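Local coordinates for UDP-N-Acetylglucosamine 2-Epimerase (Thermus thermophilus, PDB 1V4V) that catalyses the reversible epimerisation of UDP-N-acetylglucosamine at C2 of the sugar to give UDP-N-acetylmannosamine, working as a homodimer of two-domain subunits, at the interface of chains A and B. Sequence-based numbering; all coordinates share one arbitrary frame. Chains: chain A/B, UDP-N-Acetylglucosamine 2-Epimerase.

The interface of chains A and B. Residues chain A 73, 76-77, 102, 105, 109; chain B 80-81, 109.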
loop_
_atom_site.group_PDB
_atom_site.type_symbol
_atom_site.label_atom_id
_atom_site.label_comp_id
_atom_site.label_asym_id
_atom_site.label_seq_id
_atom_site.Cartn_x
_atom_site.Cartn_y
_atom_site.Cartn_z
ATOM N N PRO A 73 -12.989 8.430 2.610
ATOM C CA PRO A 73 -11.932 9.310 3.129
ATOM C C PRO A 73 -12.145 9.671 4.605
ATOM O O PRO A 73 -11.190 9.755 5.380
ATOM C CB PRO A 73 -12.025 10.538 2.228
ATOM C CG PRO A 73 -12.509 9.953 0.923
ATOM C CD PRO A 73 -13.574 8.981 1.377
ATOM N N ALA A 76 -11.283 6.564 6.908
ATOM C CA ALA A 76 -9.842 6.405 7.066
ATOM C C ALA A 76 -9.282 7.445 8.033
ATOM O O ALA A 76 -8.437 7.131 8.873
ATOM C CB ALA A 76 -9.140 6.525 5.707
ATOM N N ALA A 77 -9.748 8.684 7.906
ATOM C CA ALA A 77 -9.280 9.763 8.767
ATOM C C ALA A 77 -9.687 9.512 10.218
ATOM O O ALA A 77 -8.962 9.871 11.142
ATOM C CB ALA A 77 -9.845 11.092 8.289
ATOM N N LEU A 102 -10.717 -1.047 4.204
ATOM C CA LEU A 102 -10.092 0.263 4.348
ATOM C C LEU A 102 -9.513 0.383 5.766
ATOM O O LEU A 102 -8.414 0.905 5.963
ATOM C CB LEU A 102 -11.138 1.358 4.114
ATOM C CG LEU A 102 -10.663 2.812 4.029
ATOM C CD1 LEU A 102 -9.852 3.005 2.770
ATOM C CD2 LEU A 102 -11.864 3.745 4.013
ATOM N N PHE A 105 -6.129 -1.329 6.139
ATOM C CA PHE A 105 -4.989 -0.567 5.646
ATOM C C PHE A 105 -4.689 0.605 6.576
ATOM O O PHE A 105 -3.526 0.897 6.861
ATOM C CB PHE A 105 -5.226 -0.007 4.238
ATOM C CG PHE A 105 -4.177 0.984 3.824
ATOM C CD1 PHE A 105 -2.843 0.595 3.724
ATOM C CD2 PHE A 105 -4.497 2.328 3.645
ATOM C CE1 PHE A 105 -1.837 1.533 3.460
ATOM C CE2 PHE A 105 -3.499 3.272 3.380
ATOM C CZ PHE A 105 -2.167 2.873 3.290
ATOM N N TRP A 109 -1.141 1.284 8.199
ATOM C CA TRP A 109 -0.406 2.523 7.958
ATOM C C TRP A 109 -0.083 3.204 9.294
ATOM O O TRP A 109 0.998 3.770 9.469
ATOM C CB TRP A 109 -1.218 3.453 7.049
ATOM C CG TRP A 109 -0.434 4.623 6.501
ATOM C CD1 TRP A 109 0.921 4.707 6.344
ATOM C CD2 TRP A 109 -0.969 5.858 6.015
ATOM N NE1 TRP A 109 1.262 5.919 5.791
ATOM C CE2 TRP A 109 0.121 6.644 5.579
ATOM C CE3 TRP A 109 -2.265 6.378 5.905
ATOM C CZ2 TRP A 109 -0.046 7.925 5.040
ATOM C CZ3 TRP A 109 -2.430 7.653 5.368
ATOM C CH2 TRP A 109 -1.325 8.408 4.943
ATOM N N LEU B 80 -6.579 14.076 4.253
ATOM C CA LEU B 80 -7.486 13.199 3.512
ATOM C C LEU B 80 -8.900 13.706 3.225
ATOM O O LEU B 80 -9.294 13.832 2.062
ATOM C CB LEU B 80 -7.576 11.828 4.204
ATOM C CG LEU B 80 -7.189 10.564 3.425
ATOM C CD1 LEU B 80 -7.704 9.347 4.198
ATOM C CD2 LEU B 80 -7.781 10.572 2.015
ATOM N N PRO B 81 -9.690 13.996 4.272
ATOM C CA PRO B 81 -11.056 14.476 4.030
ATOM C C PRO B 81 -11.096 15.783 3.247
ATOM O O PRO B 81 -11.869 15.920 2.297
ATOM C CB PRO B 81 -11.625 14.638 5.444
ATOM C CG PRO B 81 -10.795 13.690 6.266
ATOM C CD PRO B 81 -9.415 13.927 5.715
ATOM N N TRP B 109 -4.454 9.407 -2.447
ATOM C CA TRP B 109 -5.416 8.441 -1.945
ATOM C C TRP B 109 -6.820 9.048 -1.955
ATOM O O TRP B 109 -7.791 8.369 -2.295
ATOM C CB TRP B 109 -5.010 7.989 -0.542
ATOM C CG TRP B 109 -5.737 6.767 -0.071
ATOM C CD1 TRP B 109 -6.295 5.780 -0.845
ATOM C CD2 TRP B 109 -5.938 6.373 1.287
ATOM N NE1 TRP B 109 -6.832 4.796 -0.042
ATOM C CE2 TRP B 109 -6.624 5.139 1.269
ATOM C CE3 TRP B 109 -5.602 6.948 2.520
ATOM C CZ2 TRP B 109 -6.983 4.468 2.445
ATOM C CZ3 TRP B 109 -5.963 6.276 3.690
ATOM C CH2 TRP B 109 -6.645 5.052 3.638
#
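Helices 72-89 and 102-113 of each subunit pack against their symmetry mates to form a two-fold helical dimer interface, in which B:Trp109 and B:Leu80 enter the surface of chain A. The indole illustrates how one large aromatic group can key two subunits together. Its six-membered ring passes between the two chain A helices, with A:Phe105 over one face and A:Ala76 on the other side, near the CH2 and CZ3 rim. The A:Phe105 ring stands almost perpendicular to the indole (89°) and turns its edge to that face, CD2 lying 3.5 Å from B:Trp109 CH2. The CB methyl of A:Ala76 comes within 3.6 Å of the same CH2. The far rim of the benzo ring meets A:Leu102, whose CD1 is 3.2 Å from B:Trp109 CZ2. With CG of B:Trp109 anti to the backbone N (chi1 -166°), the indole extends from its helix towards chain A. Its twin A:Trp109 approaches more loosely, the two CZ3 atoms being 4.1 Å apart near the symmetry axis. Alongside, B:Leu80 lays CD1 3.5 Å from A:Ala76 CB, so this small residue touches both intruding side chains. At the next residue of each helix, the A:Ala77 methyl presses on the B:Pro81 ring, with CB 3.4 Å from CG. The small alanines probably let the helices come close while the aromatic and leucine side chains interlock. Repeated with the chains exchanged, this apolar packing helps hold the epimerase homodimer together.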